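Local coordinates for precorrin-3 methylase (Rhodobacter capsulatus, PDB 3NUT), which probably transfers a methyl group from S-adenosyl-L-methionine to a tetrapyrrole intermediate on the route to adenosylcobalamin, at residues F168-S173 / A223-V228; I197-A202 / T227-G232; A121-A126 / H135-I140; L16-E21 / A202-E207. One frame throughout, in Å; residues are numbered along the deposited sequence.

Contact 1: F168-S173 / A223-V228. With SAH (S-adenosyl-L-homocysteine), chain E.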
# COMPACT_ATOMS: atom_id res chain seq x y z
N PHE A 168 4.48 -9.62 -5.22
CA PHE A 168 4.72 -9.64 -6.67
C PHE A 168 3.50 -9.22 -7.48
O PHE A 168 2.47 -9.86 -7.40
CB PHE A 168 5.20 -11.03 -7.13
CG PHE A 168 6.48 -11.48 -6.46
CD1 PHE A 168 7.52 -10.57 -6.24
CD2 PHE A 168 6.65 -12.81 -6.07
CE1 PHE A 168 8.71 -10.97 -5.63
CE2 PHE A 168 7.84 -13.23 -5.46
CZ PHE A 168 8.87 -12.31 -5.23
N TYR A 169 3.65 -8.14 -8.24
CA TYR A 169 2.62 -7.70 -9.17
C TYR A 169 2.97 -8.21 -10.57
O TYR A 169 4.14 -8.15 -11.00
CB TYR A 169 2.49 -6.17 -9.15
CG TYR A 169 1.76 -5.57 -7.94
CD1 TYR A 169 0.51 -4.96 -8.08
CD2 TYR A 169 2.33 -5.60 -6.67
CE1 TYR A 169 -0.16 -4.41 -6.98
CE2 TYR A 169 1.68 -5.06 -5.56
CZ TYR A 169 0.43 -4.45 -5.71
OH TYR A 169 -0.22 -3.92 -4.60
N ASN A 170 1.97 -8.72 -11.28
CA ASN A 170 2.15 -9.19 -12.65
C ASN A 170 3.10 -10.38 -12.67
O ASN A 170 4.18 -10.30 -13.22
CB ASN A 170 2.70 -8.06 -13.53
CG ASN A 170 1.82 -6.85 -13.51
OD1 ASN A 170 0.67 -6.92 -13.89
ND2 ASN A 170 2.35 -5.73 -13.07
N PRO A 171 2.69 -11.50 -12.06
CA PRO A 171 3.66 -12.58 -11.90
C PRO A 171 3.92 -13.32 -13.22
O PRO A 171 5.08 -13.57 -13.57
CB PRO A 171 3.03 -13.48 -10.83
CG PRO A 171 1.68 -12.88 -10.49
CD PRO A 171 1.35 -11.91 -11.59
N ARG A 172 2.85 -13.63 -13.96
CA ARG A 172 2.97 -14.34 -15.24
C ARG A 172 2.98 -13.42 -16.46
O ARG A 172 1.92 -13.04 -16.95
CB ARG A 172 1.85 -15.38 -15.40
CG ARG A 172 1.67 -16.35 -14.24
CD ARG A 172 2.92 -17.20 -13.92
NE ARG A 172 3.55 -17.84 -15.07
CZ ARG A 172 3.00 -18.79 -15.83
NH1 ARG A 172 1.76 -19.22 -15.61
NH2 ARG A 172 3.70 -19.30 -16.84
N SER A 173 4.17 -13.11 -16.96
CA SER A 173 4.34 -12.33 -18.19
C SER A 173 3.88 -13.14 -19.41
O SER A 173 4.21 -14.32 -19.57
CB SER A 173 5.79 -11.89 -18.34
OG SER A 173 5.99 -11.05 -19.48
N ALA A 223 0.49 -19.22 -10.05
CA ALA A 223 0.13 -17.84 -10.34
C ALA A 223 -0.46 -17.70 -11.75
O ALA A 223 -0.09 -18.46 -12.64
CB ALA A 223 1.36 -16.96 -10.20
N ASP A 224 -1.39 -16.76 -11.93
CA ASP A 224 -1.76 -16.22 -13.26
C ASP A 224 -1.80 -14.70 -13.19
O ASP A 224 -1.31 -14.13 -12.22
CB ASP A 224 -3.08 -16.80 -13.80
CG ASP A 224 -4.16 -16.94 -12.75
OD1 ASP A 224 -4.53 -15.92 -12.11
OD2 ASP A 224 -4.65 -18.07 -12.56
N MET A 225 -2.36 -14.05 -14.21
CA MET A 225 -2.42 -12.57 -14.22
C MET A 225 -3.49 -11.99 -13.30
O MET A 225 -3.55 -10.79 -13.11
CB MET A 225 -2.53 -12.01 -15.65
CG MET A 225 -1.17 -11.91 -16.33
SD MET A 225 0.14 -11.35 -15.17
CE MET A 225 0.02 -9.57 -15.44
N ARG A 226 -4.30 -12.87 -12.72
CA ARG A 226 -5.36 -12.52 -11.78
C ARG A 226 -4.84 -12.67 -10.33
O ARG A 226 -5.62 -12.78 -9.37
CB ARG A 226 -6.53 -13.49 -12.03
CG ARG A 226 -7.92 -13.00 -11.66
CD ARG A 226 -8.58 -12.06 -12.70
NE ARG A 226 -9.68 -11.32 -12.07
CZ ARG A 226 -9.56 -10.16 -11.40
NH1 ARG A 226 -8.38 -9.54 -11.28
NH2 ARG A 226 -10.64 -9.62 -10.86
N THR A 227 -3.52 -12.67 -10.17
CA THR A 227 -2.89 -13.14 -8.93
C THR A 227 -1.80 -12.19 -8.48
O THR A 227 -1.08 -11.60 -9.29
CB THR A 227 -2.31 -14.57 -9.14
OG1 THR A 227 -3.37 -15.42 -9.57
CG2 THR A 227 -1.68 -15.17 -7.88
N VAL A 228 -1.71 -12.02 -7.16
CA VAL A 228 -0.62 -11.30 -6.55
C VAL A 228 0.02 -12.29 -5.57
O VAL A 228 -0.68 -13.03 -4.86
CB VAL A 228 -1.09 -9.96 -5.90
CG1 VAL A 228 -2.06 -10.19 -4.74
CG2 VAL A 228 0.10 -9.13 -5.42
N SAH E . -2.35 -0.26 -9.66
CA SAH E . -2.57 -1.71 -9.39
CB SAH E . -1.40 -2.55 -9.93
CG SAH E . -1.46 -2.67 -11.45
SD SAH E . -0.53 -4.04 -12.09
C SAH E . -2.65 -1.82 -7.91
O SAH E . -2.32 -0.81 -7.30
OXT SAH E . -3.02 -2.84 -7.28
C5' SAH E . -1.77 -5.32 -12.19
C4' SAH E . -1.40 -6.52 -11.30
O4' SAH E . -1.84 -6.28 -9.96
C3' SAH E . -2.03 -7.87 -11.69
O3' SAH E . -1.23 -8.67 -12.58
C2' SAH E . -2.13 -8.59 -10.36
O2' SAH E . -0.87 -9.17 -9.96
C1' SAH E . -2.42 -7.46 -9.39
N9 SAH E . -3.87 -7.30 -9.15
C8 SAH E . -4.65 -6.27 -9.52
N7 SAH E . -5.94 -6.48 -9.10
C5 SAH E . -5.99 -7.66 -8.44
C6 SAH E . -7.02 -8.49 -7.73
N6 SAH E . -8.32 -8.09 -7.63
N1 SAH E . -6.64 -9.67 -7.19
C2 SAH E . -5.36 -10.09 -7.27
N3 SAH E . -4.38 -9.39 -7.90
C4 SAH E . -4.63 -8.20 -8.49

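Contact 2: I197-A202 / T227-G232. With SAH (S-adenosyl-L-homocysteine), chain E.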
# COMPACT_ATOMS: atom_id res chain seq x y z
N ILE A 197 4.88 -18.95 0.96
CA ILE A 197 4.47 -18.21 -0.22
C ILE A 197 2.97 -18.39 -0.38
O ILE A 197 2.41 -19.46 -0.13
CB ILE A 197 5.13 -18.72 -1.51
CG1 ILE A 197 6.58 -19.19 -1.26
CG2 ILE A 197 5.00 -17.66 -2.63
CD1 ILE A 197 7.62 -18.08 -0.94
N LEU A 198 2.33 -17.30 -0.81
CA LEU A 198 0.89 -17.19 -0.87
C LEU A 198 0.54 -16.77 -2.27
O LEU A 198 1.09 -15.80 -2.79
CB LEU A 198 0.40 -16.09 0.08
CG LEU A 198 0.36 -16.26 1.60
CD1 LEU A 198 1.72 -16.16 2.27
CD2 LEU A 198 -0.55 -15.17 2.15
N PHE A 199 -0.40 -17.50 -2.87
CA PHE A 199 -0.93 -17.12 -4.17
C PHE A 199 -2.36 -16.68 -3.94
O PHE A 199 -3.22 -17.47 -3.50
CB PHE A 199 -0.83 -18.26 -5.18
CG PHE A 199 0.58 -18.71 -5.46
CD1 PHE A 199 1.29 -18.18 -6.53
CD2 PHE A 199 1.20 -19.65 -4.64
CE1 PHE A 199 2.61 -18.58 -6.79
CE2 PHE A 199 2.51 -20.06 -4.88
CZ PHE A 199 3.22 -19.52 -5.96
N ALA A 200 -2.60 -15.39 -4.17
CA ALA A 200 -3.92 -14.83 -3.91
C ALA A 200 -4.55 -14.35 -5.21
O ALA A 200 -4.06 -13.43 -5.87
CB ALA A 200 -3.87 -13.73 -2.85
N ARG A 201 -5.62 -15.03 -5.56
CA ARG A 201 -6.19 -14.94 -6.87
C ARG A 201 -7.51 -14.21 -6.81
O ARG A 201 -8.39 -14.56 -6.02
CB ARG A 201 -6.36 -16.37 -7.44
CG ARG A 201 -7.16 -16.45 -8.73
CD ARG A 201 -7.50 -17.90 -9.13
NE ARG A 201 -8.77 -17.96 -9.86
CZ ARG A 201 -8.94 -17.50 -11.10
NH1 ARG A 201 -7.93 -16.92 -11.76
NH2 ARG A 201 -10.13 -17.61 -11.68
N ALA A 202 -7.64 -13.19 -7.66
CA ALA A 202 -8.92 -12.51 -7.87
C ALA A 202 -9.47 -11.98 -6.56
O ALA A 202 -10.65 -12.17 -6.23
CB ALA A 202 -9.96 -13.43 -8.56
N THR A 227 -3.52 -12.67 -10.17
CA THR A 227 -2.89 -13.14 -8.93
C THR A 227 -1.80 -12.19 -8.48
O THR A 227 -1.08 -11.60 -9.29
CB THR A 227 -2.31 -14.57 -9.14
OG1 THR A 227 -3.37 -15.42 -9.57
CG2 THR A 227 -1.68 -15.17 -7.88
N VAL A 228 -1.71 -12.02 -7.16
CA VAL A 228 -0.62 -11.30 -6.55
C VAL A 228 0.02 -12.29 -5.57
O VAL A 228 -0.68 -13.03 -4.86
CB VAL A 228 -1.09 -9.96 -5.90
CG1 VAL A 228 -2.06 -10.19 -4.74
CG2 VAL A 228 0.10 -9.13 -5.42
N VAL A 229 1.34 -12.32 -5.55
CA VAL A 229 2.06 -13.35 -4.81
C VAL A 229 2.78 -12.71 -3.63
O VAL A 229 3.60 -11.79 -3.79
CB VAL A 229 3.06 -14.12 -5.73
CG1 VAL A 229 3.85 -15.19 -4.94
CG2 VAL A 229 2.35 -14.73 -6.95
N LEU A 230 2.44 -13.19 -2.44
CA LEU A 230 3.03 -12.67 -1.22
C LEU A 230 4.08 -13.64 -0.71
O LEU A 230 3.86 -14.84 -0.64
CB LEU A 230 1.97 -12.41 -0.15
CG LEU A 230 0.75 -11.56 -0.53
CD1 LEU A 230 -0.25 -11.55 0.61
CD2 LEU A 230 1.10 -10.13 -0.95
N VAL A 231 5.24 -13.08 -0.39
CA VAL A 231 6.33 -13.83 0.17
C VAL A 231 6.55 -13.30 1.58
O VAL A 231 6.74 -12.10 1.76
CB VAL A 231 7.62 -13.64 -0.66
CG1 VAL A 231 8.66 -14.67 -0.24
CG2 VAL A 231 7.32 -13.79 -2.14
N GLY A 232 6.52 -14.18 2.58
CA GLY A 232 6.76 -13.76 3.96
C GLY A 232 8.19 -13.32 4.25
O GLY A 232 9.06 -13.39 3.38
N SAH E . -2.35 -0.26 -9.66
CA SAH E . -2.57 -1.71 -9.39
CB SAH E . -1.40 -2.55 -9.93
CG SAH E . -1.46 -2.67 -11.45
SD SAH E . -0.53 -4.04 -12.09
C SAH E . -2.65 -1.82 -7.91
O SAH E . -2.32 -0.81 -7.30
OXT SAH E . -3.02 -2.84 -7.28
C5' SAH E . -1.77 -5.32 -12.19
C4' SAH E . -1.40 -6.52 -11.30
O4' SAH E . -1.84 -6.28 -9.96
C3' SAH E . -2.03 -7.87 -11.69
O3' SAH E . -1.23 -8.67 -12.58
C2' SAH E . -2.13 -8.59 -10.36
O2' SAH E . -0.87 -9.17 -9.96
C1' SAH E . -2.42 -7.46 -9.39
N9 SAH E . -3.87 -7.30 -9.15
C8 SAH E . -4.65 -6.27 -9.52
N7 SAH E . -5.94 -6.48 -9.10
C5 SAH E . -5.99 -7.66 -8.44
C6 SAH E . -7.02 -8.49 -7.73
N6 SAH E . -8.32 -8.09 -7.63
N1 SAH E . -6.64 -9.67 -7.19
C2 SAH E . -5.36 -10.09 -7.27
N3 SAH E . -4.38 -9.39 -7.90
C4 SAH E . -4.63 -8.20 -8.49

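Contact 3: A121-A126 / H135-I140. With SAH (S-adenosyl-L-homocysteine), chain E.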
# COMPACT_ATOMS: atom_id res chain seq x y z
N ALA A 121 -4.03 -4.12 -4.56
CA ALA A 121 -4.13 -5.56 -4.51
C ALA A 121 -3.31 -6.26 -3.43
O ALA A 121 -3.81 -7.17 -2.76
CB ALA A 121 -3.82 -6.15 -5.90
N MET A 122 -2.06 -5.85 -3.22
CA MET A 122 -1.24 -6.52 -2.20
C MET A 122 -1.86 -6.47 -0.80
O MET A 122 -1.96 -7.48 -0.10
CB MET A 122 0.20 -5.99 -2.18
CG MET A 122 0.39 -4.54 -1.72
SD MET A 122 2.14 -4.03 -1.83
CE MET A 122 2.87 -5.17 -0.68
N LEU A 123 -2.30 -5.27 -0.42
CA LEU A 123 -2.86 -5.01 0.89
C LEU A 123 -4.26 -5.56 0.98
O LEU A 123 -4.70 -5.92 2.06
CB LEU A 123 -2.84 -3.50 1.21
CG LEU A 123 -1.46 -2.83 1.45
CD1 LEU A 123 -1.66 -1.43 1.97
CD2 LEU A 123 -0.61 -3.60 2.44
N ALA A 124 -4.97 -5.63 -0.15
CA ALA A 124 -6.25 -6.29 -0.13
C ALA A 124 -6.08 -7.83 0.04
O ALA A 124 -6.86 -8.45 0.77
CB ALA A 124 -7.08 -5.94 -1.34
N ALA A 125 -5.06 -8.41 -0.59
CA ALA A 125 -4.73 -9.84 -0.39
C ALA A 125 -4.17 -10.13 1.01
O ALA A 125 -4.64 -11.07 1.70
CB ALA A 125 -3.77 -10.32 -1.45
N ALA A 126 -3.19 -9.35 1.43
CA ALA A 126 -2.75 -9.33 2.83
C ALA A 126 -3.94 -9.35 3.78
O ALA A 126 -3.99 -10.16 4.71
CB ALA A 126 -1.91 -8.09 3.10
N HIS A 135 5.20 -6.72 8.69
CA HIS A 135 6.54 -6.20 8.91
C HIS A 135 7.05 -5.54 7.64
O HIS A 135 6.35 -5.56 6.63
CB HIS A 135 7.49 -7.32 9.33
CG HIS A 135 7.41 -7.68 10.78
ND1 HIS A 135 6.22 -7.95 11.43
CD2 HIS A 135 8.39 -7.82 11.71
CE1 HIS A 135 6.47 -8.23 12.69
NE2 HIS A 135 7.77 -8.17 12.89
N ASP A 136 8.26 -4.98 7.70
CA ASP A 136 8.97 -4.45 6.54
C ASP A 136 8.74 -5.31 5.30
O ASP A 136 8.93 -6.53 5.33
CB ASP A 136 10.46 -4.33 6.83
CG ASP A 136 10.77 -3.37 7.96
OD1 ASP A 136 9.82 -2.80 8.53
OD2 ASP A 136 11.95 -3.18 8.30
N PHE A 137 8.30 -4.67 4.22
CA PHE A 137 7.97 -5.40 3.01
C PHE A 137 8.28 -4.57 1.77
O PHE A 137 8.51 -3.36 1.85
CB PHE A 137 6.49 -5.84 3.03
CG PHE A 137 5.51 -4.69 2.91
CD1 PHE A 137 5.10 -4.24 1.66
CD2 PHE A 137 5.00 -4.07 4.04
CE1 PHE A 137 4.20 -3.18 1.54
CE2 PHE A 137 4.11 -2.99 3.93
CZ PHE A 137 3.69 -2.56 2.67
N CYS A 138 8.28 -5.22 0.62
CA CYS A 138 8.48 -4.49 -0.63
C CYS A 138 7.52 -4.95 -1.72
O CYS A 138 7.00 -6.07 -1.66
CB CYS A 138 9.92 -4.62 -1.10
SG CYS A 138 10.36 -6.30 -1.51
N ALA A 139 7.29 -4.10 -2.70
CA ALA A 139 6.43 -4.43 -3.82
C ALA A 139 7.27 -4.51 -5.08
O ALA A 139 8.11 -3.65 -5.34
CB ALA A 139 5.33 -3.37 -3.98
N ILE A 140 7.04 -5.55 -5.86
CA ILE A 140 7.91 -5.82 -7.00
C ILE A 140 7.10 -6.24 -8.22
O ILE A 140 6.28 -7.16 -8.16
CB ILE A 140 9.00 -6.91 -6.67
CG1 ILE A 140 9.96 -6.41 -5.57
CG2 ILE A 140 9.79 -7.27 -7.91
CD1 ILE A 140 10.92 -7.51 -4.99
N SAH E . -2.35 -0.26 -9.66
CA SAH E . -2.57 -1.71 -9.39
CB SAH E . -1.40 -2.55 -9.93
CG SAH E . -1.46 -2.67 -11.45
SD SAH E . -0.53 -4.04 -12.09
C SAH E . -2.65 -1.82 -7.91
O SAH E . -2.32 -0.81 -7.30
OXT SAH E . -3.02 -2.84 -7.28
C5' SAH E . -1.77 -5.32 -12.19
C4' SAH E . -1.40 -6.52 -11.30
O4' SAH E . -1.84 -6.28 -9.96
C3' SAH E . -2.03 -7.87 -11.69
O3' SAH E . -1.23 -8.67 -12.58
C2' SAH E . -2.13 -8.59 -10.36
O2' SAH E . -0.87 -9.17 -9.96
C1' SAH E . -2.42 -7.46 -9.39
N9 SAH E . -3.87 -7.30 -9.15
C8 SAH E . -4.65 -6.27 -9.52
N7 SAH E . -5.94 -6.48 -9.10
C5 SAH E . -5.99 -7.66 -8.44
C6 SAH E . -7.02 -8.49 -7.73
N6 SAH E . -8.32 -8.09 -7.63
N1 SAH E . -6.64 -9.67 -7.19
C2 SAH E . -5.36 -10.09 -7.27
N3 SAH E . -4.38 -9.39 -7.90
C4 SAH E . -4.63 -8.20 -8.49

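Contact 4: L16-E21 / A202-E207. With SAH (S-adenosyl-L-homocysteine), chain E.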
# COMPACT_ATOMS: atom_id res chain seq x y z
N LEU A 16 -9.35 2.51 -8.64
CA LEU A 16 -10.64 1.88 -8.42
C LEU A 16 -10.60 0.75 -7.41
O LEU A 16 -11.63 0.05 -7.24
CB LEU A 16 -11.19 1.33 -9.76
CG LEU A 16 -11.47 2.34 -10.87
CD1 LEU A 16 -12.03 1.66 -12.09
CD2 LEU A 16 -12.50 3.39 -10.44
N GLY A 17 -9.47 0.54 -6.73
CA GLY A 17 -9.32 -0.64 -5.85
C GLY A 17 -9.24 -1.99 -6.60
O GLY A 17 -9.20 -2.04 -7.84
N PRO A 18 -9.21 -3.11 -5.84
CA PRO A 18 -8.96 -4.38 -6.49
C PRO A 18 -10.17 -5.05 -7.13
O PRO A 18 -10.04 -6.14 -7.67
CB PRO A 18 -8.38 -5.24 -5.36
CG PRO A 18 -8.97 -4.66 -4.11
CD PRO A 18 -9.35 -3.24 -4.38
N GLY A 19 -11.34 -4.41 -7.09
CA GLY A 19 -12.50 -4.99 -7.76
C GLY A 19 -13.81 -4.69 -7.08
O GLY A 19 -14.71 -4.12 -7.72
N ARG A 20 -13.96 -5.08 -5.81
CA ARG A 20 -15.25 -4.85 -5.14
C ARG A 20 -15.57 -3.34 -5.10
O ARG A 20 -14.72 -2.51 -4.80
CB ARG A 20 -15.31 -5.48 -3.74
CG ARG A 20 -16.60 -6.33 -3.54
CD ARG A 20 -16.87 -6.79 -2.11
NE ARG A 20 -15.75 -7.55 -1.59
CZ ARG A 20 -14.86 -7.11 -0.71
NH1 ARG A 20 -14.93 -5.86 -0.21
NH2 ARG A 20 -13.88 -7.91 -0.33
N GLU A 21 -16.80 -3.01 -5.45
CA GLU A 21 -17.26 -1.63 -5.53
C GLU A 21 -17.18 -0.97 -4.15
O GLU A 21 -16.88 0.24 -4.03
CB GLU A 21 -18.68 -1.61 -6.10
CG GLU A 21 -19.25 -0.21 -6.39
CD GLU A 21 -20.70 -0.21 -6.86
OE1 GLU A 21 -21.39 -1.27 -6.79
OE2 GLU A 21 -21.17 0.87 -7.29
N ALA A 202 -7.64 -13.19 -7.66
CA ALA A 202 -8.92 -12.51 -7.87
C ALA A 202 -9.47 -11.98 -6.56
O ALA A 202 -10.65 -12.17 -6.23
CB ALA A 202 -9.96 -13.43 -8.56
N VAL A 203 -8.60 -11.30 -5.82
CA VAL A 203 -8.91 -10.88 -4.47
C VAL A 203 -10.04 -9.85 -4.47
O VAL A 203 -10.02 -8.90 -5.25
CB VAL A 203 -7.65 -10.36 -3.77
CG1 VAL A 203 -7.99 -9.81 -2.41
CG2 VAL A 203 -6.67 -11.50 -3.62
N THR A 204 -11.03 -10.09 -3.61
CA THR A 204 -12.26 -9.29 -3.42
C THR A 204 -13.33 -9.55 -4.47
O THR A 204 -14.35 -8.86 -4.50
CB THR A 204 -12.04 -7.74 -3.31
OG1 THR A 204 -11.89 -7.19 -4.62
CG2 THR A 204 -10.84 -7.39 -2.44
N THR A 205 -13.09 -10.51 -5.35
CA THR A 205 -14.08 -10.85 -6.37
C THR A 205 -14.71 -12.16 -5.91
O THR A 205 -14.25 -12.77 -4.93
CB THR A 205 -13.49 -11.06 -7.77
OG1 THR A 205 -12.98 -12.39 -7.85
CG2 THR A 205 -12.40 -10.04 -8.10
N PRO A 206 -15.78 -12.60 -6.62
CA PRO A 206 -16.42 -13.82 -6.13
C PRO A 206 -15.58 -15.06 -6.45
O PRO A 206 -15.83 -16.12 -5.89
CB PRO A 206 -17.77 -13.80 -6.85
CG PRO A 206 -18.00 -12.30 -7.13
CD PRO A 206 -16.64 -11.90 -7.59
N GLU A 207 -14.58 -14.89 -7.32
CA GLU A 207 -13.67 -15.96 -7.66
C GLU A 207 -12.31 -15.81 -6.96
O GLU A 207 -11.30 -16.32 -7.42
CB GLU A 207 -13.52 -16.15 -9.18
CG GLU A 207 -13.38 -14.86 -10.01
CD GLU A 207 -14.72 -14.24 -10.45
OE1 GLU A 207 -14.77 -13.01 -10.65
OE2 GLU A 207 -15.72 -14.99 -10.63
N SAH E . -2.35 -0.26 -9.66
CA SAH E . -2.57 -1.71 -9.39
CB SAH E . -1.40 -2.55 -9.93
CG SAH E . -1.46 -2.67 -11.45
SD SAH E . -0.53 -4.04 -12.09
C SAH E . -2.65 -1.82 -7.91
O SAH E . -2.32 -0.81 -7.30
OXT SAH E . -3.02 -2.84 -7.28
C5' SAH E . -1.77 -5.32 -12.19
C4' SAH E . -1.40 -6.52 -11.30
O4' SAH E . -1.84 -6.28 -9.96
C3' SAH E . -2.03 -7.87 -11.69
O3' SAH E . -1.23 -8.67 -12.58
C2' SAH E . -2.13 -8.59 -10.36
O2' SAH E . -0.87 -9.17 -9.96
C1' SAH E . -2.42 -7.46 -9.39
N9 SAH E . -3.87 -7.30 -9.15
C8 SAH E . -4.65 -6.27 -9.52
N7 SAH E . -5.94 -6.48 -9.10
C5 SAH E . -5.99 -7.66 -8.44
C6 SAH E . -7.02 -8.49 -7.73
N6 SAH E . -8.32 -8.09 -7.63
N1 SAH E . -6.64 -9.67 -7.19
C2 SAH E . -5.36 -10.09 -7.27
N3 SAH E . -4.38 -9.39 -7.90
C4 SAH E . -4.63 -8.20 -8.49

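Contact 1: F168-S173 / A223-V228
Met225 shows how a flexible thioether can bridge two loops: its chain is bent at chi2 (-39°) and again at chi3 (-91°), so that SD rests 3.0 Å from Arg172 O while the methyl CE crosses obliquely to within 3.1 Å of Asn170 OD1. Pro171 lies beside them, its CG 3.3 Å from Thr227 O and its CB against the methyl of Ala223. The Arg172 chain lays CG on Ala223 O and turns its guanidinium edge to that oxygen. Where strands 165-169 and 227-231 of the five-stranded mixed sheet give way to loops, these segments cradle the ribose of S-adenosyl-L-homocysteine (SAH). The backbone N of Asn170 sends a nearly straight N-H bond (173°) to SAH O2', which donates to Thr227 O at 2.5 Å. SAH O3' lies 2.9 Å from Asn170 OD1 and 3.2 Å from Met225 O, one proton with two possible acceptors; Asn141 OD1 engages Asn170 ND2. Asp224 opens a type I turn and an Asx turn: its OD1 accepts Arg226 N through the anti lone pair and Thr227 OG1 from above the carboxylate plane. Against one face of the Tyr169 ring sits Val228 CG2, with SAH OXT at the ring edge.

Contact 2: I197-A202 / T227-G232
With CG1 beside the backbone N and CG2 anti to it, Ile197 sends its two branches to different partners: CG2 crosses obliquely to Val229 CG1, and CD1 continues to Val231 CG1, each 3.6 Å away. Val229 in turn holds CG1 anti to its own N (chi1 179°), which leaves CG2 beside that N and 3.6 Å from Phe199 CD1. The Phe199 ring has Val229 CG1 over one face and Thr227 CG2 at its edge. On the reverse side of the sheet the tips of Leu198 and Leu230 meet obliquely, CD2 to CD1, while Ala200 CB stands near Val228.

The backbones form an antiparallel pair within the five-stranded mixed sheet, whose local axes run at 161° to each other. Two hydrogen-bonded pairs, Leu198 with Leu230 and Ala200 with Val228, alternate with three non-hydrogen-bonded ones. All four bonds lie in the carbonyl planes. The shortest runs from Leu198 N to Leu230 O at 2.9 Å. The longest runs from Ala200 N to Val228 O at 3.1 Å. An alanine in place of Thr227 would probably loosen the end of the strand near the SAH ribose, since it lacks both the hydroxyl that holds Asp224 and the CG2 methyl at the edge of Phe199.

Strand 209-214 flanks strand 196-201 on its outer edge, and strand 165-169 flanks 227-231. Helix 121-129 packs on the face carrying Leu198, Ala200 and Val228; on the other face, Phe168 touches Val229 and Val231, and Met222 touches Phe199.

Contact 3: A121-A126 / H135-I140
Met122 sets its terminal methyl obliquely against the ring of Phe137, with CE 3.3 Å from CE1 and almost as near to CD1. Its first torsion places CG in the crowded position between N and the carbonyl carbon (chi1 67°); the chain then runs extended through chi2 and turns at chi3 (-62°), which swings CE onto the ring. Phe137 adopts the same crowded position about chi1; its CB points toward the helix, and the ring follows. The sulfur makes a Met-aromatic contact, SD lying 5.3 Å from the ring centroid, and also rests 3.9 Å from Ala139 CB. Leu123 CD2 adds a looser touch, 4.4 Å from Phe137 CZ.

Helix 121-129 is seated on strand 137-141, an edge of the chain's five-stranded mixed sheet. In the dimer the sheet runs on by antiparallel pairing with the second subunit, whose Arg155 and Lys147 form salt bridges with Asp136. Ala121 N donates to SAH OXT (3.2 Å) and Tyr169 OH bonds to Met122 N.

No hydrogen bond links helix and strand, so the join rests on van der Waals contact and the Met-aromatic approach; the positive helix end at Ala121 would probably help stabilise the charge of the ligand carboxylate.

Contact 4: L16-E21 / A202-E207
The adenine pocket lies between two loops, one after strand 10-15 of the parallel sheet and the other after strand 196-201 of the five-stranded mixed sheet. The adenine amino group is gripped from both loops: SAH N6 donates to Pro18 O at 2.6 Å and to Val203 O at 3.0 Å, while Val203 N gives its proton to the ring nitrogen N1 at 2.9 Å. Both N6 protons and the N1 acceptor are thus read by backbone groups.

Thr204 joins the loops directly. Its OG1, in the crowded position between N and the carbonyl carbon (chi1 81°), accepts Arg20 N at 3.2 Å and donates in plane to a lone pair of Val203 O at 2.6 Å, so one hydroxyl ties the 16-21 loop to an oxygen that also binds the ligand. The CG2 branch meets Pro18 CG at 3.7 Å, the two side chains crossing at about a right angle. Arg20 bends at chi3 and lays a face of its guanidinium over Thr204 CB, with NH2 3.5 Å from it, while NH1 pairs with Asp22 and with Glu27 of the second subunit.

In class III methyltransferases the cofactor sits between two alpha/beta domains, and here a type II turn from Ala202 to Thr205 shapes one wall. Thr205 OG1 donates to Ala202 O and, in an ST turn, accepts from Glu207 N. An alanine at Thr204 would probably weaken the direct join between the two loops, having neither the hydroxyl for Arg20 N and Val203 O nor the methyl against Pro18. Gly19 adopts backbone angles that would jam a CB against the preceding carbonyl oxygen.

Contacts 1, 2 and 3 all draw on the five-stranded mixed sheet: contacts 1 and 2 share strand 227-231, and contact 3 uses strand 137-141 next to strand 165-169 of contact 1. Contact 3 is wholly buried and contact 2 nearly so, with Arg201 partly exposed at its rim; regular backbone bonds plus side-chain packing hold contact 2, side chains alone contact 3. Contacts 1 and 4, where strands give way to loops, are more mixed, with exposed Met225 and Gly19 and with backbone polar groups turned to the ligand. Contact 4 alone uses a loop that leaves the parallel sheet. All four touch SAH: contacts 1 and 2 share the ribose bond of Thr227, contact 3 bonds its carboxylate and contact 4 its adenine.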